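Long-range contacts in sugar ABC transporter substrate-binding protein, BlMnBP1 (Bifidobacterium animalis subsp. lactis ATCC 27673, PDB 6I5R), which binds mannobiose as the solute-binding protein of an ABC transporter, probably capturing beta-manno-oligosaccharides for uptake into the cell: residues N146-G151 with G283-P288; I300-F305 with E371-V376. All blocks are in the same frame, centred on the assembly; numbering follows the deposited sequence.

Interaction 1 of 2, residues N146-G151 with G283-P288; sequences NGVTAG and GAWAVP. With BMA (beta-D-mannopyranose), chain B.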
loop_
_atom_site.group_PDB
_atom_site.type_symbol
_atom_site.label_atom_id
_atom_site.label_comp_id
_atom_site.label_asym_id
_atom_site.label_seq_id
_atom_site.Cartn_x
_atom_site.Cartn_y
_atom_site.Cartn_z
ATOM N N ASN A 146 -6.051 6.297 -3.692
ATOM C CA ASN A 146 -6.619 5.455 -4.730
ATOM C C ASN A 146 -6.538 4.008 -4.278
ATOM O O ASN A 146 -5.765 3.657 -3.384
ATOM C CB ASN A 146 -5.936 5.644 -6.091
ATOM C CG ASN A 146 -4.425 5.416 -6.057
ATOM O OD1 ASN A 146 -3.823 5.284 -5.012
ATOM N ND2 ASN A 146 -3.812 5.417 -7.228
ATOM N N GLY A 147 -7.387 3.181 -4.888
ATOM C CA GLY A 147 -7.419 1.768 -4.567
ATOM C C GLY A 147 -6.345 1.061 -5.369
ATOM O O GLY A 147 -6.220 1.261 -6.578
ATOM N N VAL A 148 -5.533 0.269 -4.682
ATOM C CA VAL A 148 -4.439 -0.433 -5.322
ATOM C C VAL A 148 -4.583 -1.907 -4.995
ATOM O O VAL A 148 -5.242 -2.296 -4.028
ATOM C CB VAL A 148 -3.072 0.089 -4.851
ATOM C CG1 VAL A 148 -2.821 1.500 -5.362
ATOM C CG2 VAL A 148 -2.987 0.034 -3.308
ATOM N N THR A 149 -3.979 -2.735 -5.827
ATOM C CA THR A 149 -3.825 -4.130 -5.469
ATOM C C THR A 149 -2.346 -4.410 -5.266
ATOM O O THR A 149 -1.484 -3.591 -5.606
ATOM C CB THR A 149 -4.379 -5.042 -6.547
ATOM O OG1 THR A 149 -3.847 -4.612 -7.799
ATOM C CG2 THR A 149 -5.906 -4.987 -6.549
ATOM N N ALA A 150 -2.056 -5.549 -4.645
ATOM C CA ALA A 150 -0.684 -5.978 -4.430
ATOM C C ALA A 150 -0.453 -7.138 -5.395
ATOM O O ALA A 150 -1.228 -8.099 -5.427
ATOM C CB ALA A 150 -0.435 -6.350 -2.965
ATOM N N GLY A 151 0.562 -7.008 -6.212
ATOM C CA GLY A 151 0.842 -7.981 -7.253
ATOM C C GLY A 151 2.309 -7.969 -7.508
ATOM O O GLY A 151 3.114 -7.660 -6.626
ATOM N N GLY A 283 2.952 -2.968 -5.338
ATOM C CA GLY A 283 1.563 -2.772 -5.671
ATOM C C GLY A 283 1.397 -2.113 -7.032
ATOM O O GLY A 283 2.352 -1.643 -7.645
ATOM N N ALA A 284 0.138 -2.078 -7.476
ATOM C CA ALA A 284 -0.203 -1.616 -8.820
ATOM C C ALA A 284 0.192 -0.170 -9.066
ATOM O O ALA A 284 0.367 0.229 -10.223
ATOM C CB ALA A 284 -1.709 -1.802 -9.054
ATOM N N TRP A 285 0.321 0.623 -8.004
ATOM C CA TRP A 285 0.759 2.008 -8.145
ATOM C C TRP A 285 2.122 2.110 -8.827
ATOM O O TRP A 285 2.450 3.161 -9.388
ATOM C CB TRP A 285 0.807 2.685 -6.767
ATOM C CG TRP A 285 1.681 1.936 -5.854
ATOM C CD1 TRP A 285 1.302 0.994 -4.950
ATOM C CD2 TRP A 285 3.106 2.045 -5.749
ATOM N NE1 TRP A 285 2.406 0.502 -4.294
ATOM C CE2 TRP A 285 3.521 1.121 -4.774
ATOM C CE3 TRP A 285 4.066 2.825 -6.395
ATOM C CZ2 TRP A 285 4.843 0.958 -4.427
ATOM C CZ3 TRP A 285 5.391 2.651 -6.057
ATOM C CH2 TRP A 285 5.763 1.746 -5.066
ATOM N N ALA A 286 2.905 1.032 -8.824
ATOM C CA ALA A 286 4.256 1.074 -9.363
ATOM C C ALA A 286 4.278 0.941 -10.878
ATOM O O ALA A 286 5.245 1.366 -11.514
ATOM C CB ALA A 286 5.105 -0.027 -8.711
ATOM N N VAL A 287 3.209 0.406 -11.464
ATOM C CA VAL A 287 3.211 0.163 -12.907
ATOM C C VAL A 287 3.468 1.427 -13.704
ATOM O O VAL A 287 4.406 1.435 -14.523
ATOM C CB VAL A 287 1.881 -0.540 -13.312
ATOM C CG1 VAL A 287 1.818 -0.726 -14.810
ATOM C CG2 VAL A 287 1.768 -1.875 -12.616
ATOM N N PRO A 288 2.730 2.529 -13.516
ATOM C CA PRO A 288 3.039 3.734 -14.309
ATOM C C PRO A 288 4.434 4.285 -14.044
ATOM O O PRO A 288 5.061 4.848 -14.945
ATOM C CB PRO A 288 1.943 4.728 -13.880
ATOM C CG PRO A 288 1.540 4.291 -12.501
ATOM C CD PRO A 288 1.593 2.756 -12.599
HETATM C C1 BMA B . 6.288 4.976 -2.297
HETATM C C2 BMA B . 6.245 4.570 -0.792
HETATM C C3 BMA B . 5.233 3.480 -0.631
HETATM C C4 BMA B . 3.919 3.824 -1.325
HETATM C C5 BMA B . 4.152 4.175 -2.795
HETATM C C6 BMA B . 2.869 4.596 -3.485
HETATM O O2 BMA B . 5.746 5.636 0.014
HETATM O O3 BMA B . 4.962 3.176 0.741
HETATM O O4 BMA B . 3.091 2.693 -1.257
HETATM O O5 BMA B . 5.061 5.287 -2.839
HETATM O O6 BMA B . 2.359 5.808 -2.904
#
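V148 meets the indole of W285 at its edge, with CG1 near the ring plane and 4.1 Å from W285 CB. C6 of the mannose lies over the centre of one indole face, 3.4 Å from W285 CD2, while C5 lies over the six-membered ring. G283 O and A286 CB, both from the type I turn G283 to A286, lie against the opposite face, displaced toward the rim. Chi1 of 57° sets W285 CG between the backbone N and the carbonyl carbon. At the backbone, A150 and G283 form an antiparallel non-hydrogen-bonded pair, their CA atoms 4.1 Å apart. Beside it A284 N donates to T149 O at 2.9 Å with an N-H...O angle of 155°. A284 CB packs 3.7 Å from T149 OG1, a hydroxyl hydrogen-bonded to Y370 OH and probably to Y302 OH. An alanine in place of W285 would probably leave C5 and C6 of the mannose without their apolar platform, although CB would still touch V148. This is carbohydrate-aromatic stacking of the kind common in sugar-binding proteins: the indole supplies an apolar surface for the sugar's carbons, while D320 and N45 hydrogen-bond to the same mannose.

Interaction 2 of 2, residues I300-F305 with E371-V376; sequences IGYMPF and ETFSDV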
loop_
_atom_site.group_PDB
_atom_site.type_symbol
_atom_site.label_atom_id
_atom_site.label_comp_id
_atom_site.label_asym_id
_atom_site.label_seq_id
_atom_site.Cartn_x
_atom_site.Cartn_y
_atom_site.Cartn_z
ATOM N N ILE A 300 6.382 -3.509 -19.641
ATOM C CA ILE A 300 5.968 -3.607 -18.242
ATOM C C ILE A 300 4.612 -4.284 -18.164
ATOM O O ILE A 300 3.638 -3.816 -18.754
ATOM C CB ILE A 300 5.910 -2.217 -17.581
ATOM C CG1 ILE A 300 7.239 -1.491 -17.679
ATOM C CG2 ILE A 300 5.488 -2.367 -16.117
ATOM C CD1 ILE A 300 8.389 -2.245 -17.180
ATOM N N GLY A 301 4.533 -5.359 -17.376
ATOM C CA GLY A 301 3.288 -6.030 -17.105
ATOM C C GLY A 301 3.041 -6.097 -15.605
ATOM O O GLY A 301 3.879 -5.727 -14.789
ATOM N N TYR A 302 1.867 -6.577 -15.258
ATOM C CA TYR A 302 1.479 -6.671 -13.860
ATOM C C TYR A 302 0.737 -7.984 -13.687
ATOM O O TYR A 302 -0.194 -8.274 -14.440
ATOM C CB TYR A 302 0.619 -5.470 -13.459
ATOM C CG TYR A 302 0.341 -5.419 -12.003
ATOM C CD1 TYR A 302 1.350 -5.190 -11.076
ATOM C CD2 TYR A 302 -0.942 -5.552 -11.553
ATOM C CE1 TYR A 302 1.050 -5.140 -9.705
ATOM C CE2 TYR A 302 -1.238 -5.513 -10.218
ATOM C CZ TYR A 302 -0.259 -5.287 -9.310
ATOM O OH TYR A 302 -0.678 -5.253 -7.987
ATOM N N MET A 303 1.182 -8.796 -12.745
ATOM C CA MET A 303 0.584 -10.099 -12.542
ATOM C C MET A 303 0.165 -10.280 -11.100
ATOM O O MET A 303 0.695 -9.626 -10.193
ATOM C CB MET A 303 1.560 -11.220 -12.908
ATOM C CG MET A 303 2.865 -11.154 -12.154
ATOM S SD MET A 303 3.830 -12.611 -12.567
ATOM C CE MET A 303 3.514 -13.560 -11.132
ATOM N N PRO A 304 -0.765 -11.186 -10.854
ATOM C CA PRO A 304 -1.087 -11.541 -9.470
ATOM C C PRO A 304 0.119 -12.160 -8.788
ATOM O O PRO A 304 0.983 -12.757 -9.431
ATOM C CB PRO A 304 -2.243 -12.538 -9.619
ATOM C CG PRO A 304 -2.758 -12.331 -11.039
ATOM C CD PRO A 304 -1.567 -11.961 -11.828
ATOM N N PHE A 305 0.182 -12.001 -7.473
ATOM C CA PHE A 305 1.174 -12.726 -6.699
ATOM C C PHE A 305 0.958 -14.222 -6.914
ATOM O O PHE A 305 -0.185 -14.682 -6.968
ATOM C CB PHE A 305 1.078 -12.393 -5.196
ATOM C CG PHE A 305 2.270 -12.904 -4.382
ATOM C CD1 PHE A 305 2.240 -14.163 -3.796
ATOM C CD2 PHE A 305 3.421 -12.148 -4.243
ATOM C CE1 PHE A 305 3.319 -14.650 -3.096
ATOM C CE2 PHE A 305 4.506 -12.637 -3.539
ATOM C CZ PHE A 305 4.451 -13.895 -2.958
ATOM N N GLU A 371 -5.442 -6.342 -16.704
ATOM C CA GLU A 371 -5.777 -7.248 -17.786
ATOM C C GLU A 371 -5.205 -8.640 -17.691
ATOM O O GLU A 371 -5.818 -9.560 -18.325
ATOM C CB GLU A 371 -5.420 -6.592 -19.123
ATOM C CG GLU A 371 -3.969 -6.149 -19.264
ATOM C CD GLU A 371 -3.623 -5.668 -20.635
ATOM O OE1 GLU A 371 -4.441 -5.934 -21.526
ATOM O OE2 GLU A 371 -2.557 -5.005 -20.815
ATOM N N THR A 372 -4.109 -8.844 -16.847
ATOM C CA THR A 372 -3.799 -10.238 -16.495
ATOM C C THR A 372 -4.676 -10.810 -15.291
ATOM O O THR A 372 -4.336 -11.861 -14.647
ATOM C CB THR A 372 -2.339 -10.421 -16.146
ATOM O OG1 THR A 372 -2.104 -9.470 -15.138
ATOM C CG2 THR A 372 -1.426 -10.102 -17.368
ATOM N N PHE A 373 -5.736 -10.078 -14.945
ATOM C CA PHE A 373 -6.485 -10.277 -13.713
ATOM C C PHE A 373 -7.922 -10.695 -13.999
ATOM O O PHE A 373 -8.777 -10.640 -13.106
ATOM C CB PHE A 373 -6.437 -8.985 -12.897
ATOM C CG PHE A 373 -5.202 -8.840 -12.079
ATOM C CD1 PHE A 373 -4.002 -8.477 -12.665
ATOM C CD2 PHE A 373 -5.221 -9.089 -10.725
ATOM C CE1 PHE A 373 -2.867 -8.359 -11.907
ATOM C CE2 PHE A 373 -4.073 -8.981 -9.982
ATOM C CZ PHE A 373 -2.906 -8.615 -10.583
ATOM N N SER A 374 -8.196 -11.164 -15.224
ATOM C CA SER A 374 -9.563 -11.452 -15.626
ATOM C C SER A 374 -10.150 -12.609 -14.833
ATOM O O SER A 374 -11.351 -12.613 -14.547
ATOM C CB SER A 374 -9.587 -11.751 -17.126
ATOM O OG SER A 374 -8.847 -12.933 -17.419
ATOM N N ASP A 375 -9.326 -13.587 -14.468
ATOM C CA ASP A 375 -9.762 -14.725 -13.680
ATOM C C ASP A 375 -9.427 -14.566 -12.207
ATOM O O ASP A 375 -9.541 -15.531 -11.455
ATOM C CB ASP A 375 -9.118 -16.004 -14.179
ATOM C CG ASP A 375 -9.634 -16.435 -15.526
ATOM O OD1 ASP A 375 -10.640 -15.857 -16.002
ATOM O OD2 ASP A 375 -9.011 -17.365 -16.089
ATOM N N VAL A 376 -8.989 -13.402 -11.797
ATOM C CA VAL A 376 -8.619 -13.162 -10.406
ATOM C C VAL A 376 -9.827 -12.660 -9.624
ATOM O O VAL A 376 -10.570 -11.797 -10.084
ATOM C CB VAL A 376 -7.450 -12.158 -10.328
ATOM C CG1 VAL A 376 -7.243 -11.729 -8.906
ATOM C CG2 VAL A 376 -6.191 -12.793 -10.905
HETATM O O HOH W 1 -1.993 -6.799 -16.183
#
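M303 and T372 bring the two backbones to a CA-CA separation of 5.9 Å, where strand 300-304 passes an irregular segment whose residues F373 to V376 form a type I turn. The polar link lies at T372, whose hydroxyl oxygen occupies the position between its backbone N and carbonyl carbon (chi1 54°). From there OG1 appears to donate to Y302 O, but the modelled separation of 2.4 Å is shorter than an ordinary hydrogen bond, so its exact length is doubtful. A water makes the join more securely, donating to Y302 O at 2.9 Å and accepting from T372 N at 3.0 Å. It thereby links the two backbones, with the T372 hydroxyl as an apparent second donor to the same carbonyl.

The apolar half centres on F373. Its ring plane is within 15° of that of Y302, yet the centroids stand 5.3 Å apart and the rings barely overlap; the nearest approach is Y302 CD2 to F373 CE1 at 3.4 Å. P304 gives F373 a face contact: CG is 3.8 Å from the ring centroid and 16° off its normal, which meets the definition of a CH-pi interaction. V376, at the end of the turn, brings CG2 to 3.5 Å from P304 CG, a tight carbon pair. Y370 also packs edge-to-face with F373, and A315 of strand 314-325 touches both F373 and V376.

The contact is structural packing of the loop before strand 377-379, and its chemistry divides in two. A strand carbonyl not taken up by backbone pairing between these segments accepts a hydrogen bond from a bridging water, whereas the proline-phenylalanine-valine cluster seats the loop against the strand through dispersion contacts.

Overall arrangement
Followed from the N terminus, strand 139-155 comes first, and interaction 1 closes on it after 131 intervening residues, about half of them helical, when strand 277-283 ends and helix 286-291 begins. The chain then runs through that helix into strand 300-304, where interaction 2 opens; 65 residues later, past strand 314-325 and helices 331-346 and 350-353, the loop at 371-376 closes it. The two closures are in series, neither nesting nor crossing. Strand 139-155 joins them laterally, pairing antiparallel with both 277-283 and 300-304. With centres 11 Å apart they also touch directly, T149 OG1 lying 3.2 Å from Y302 OH, a probable hydrogen bond between strands 139-155 and 300-304.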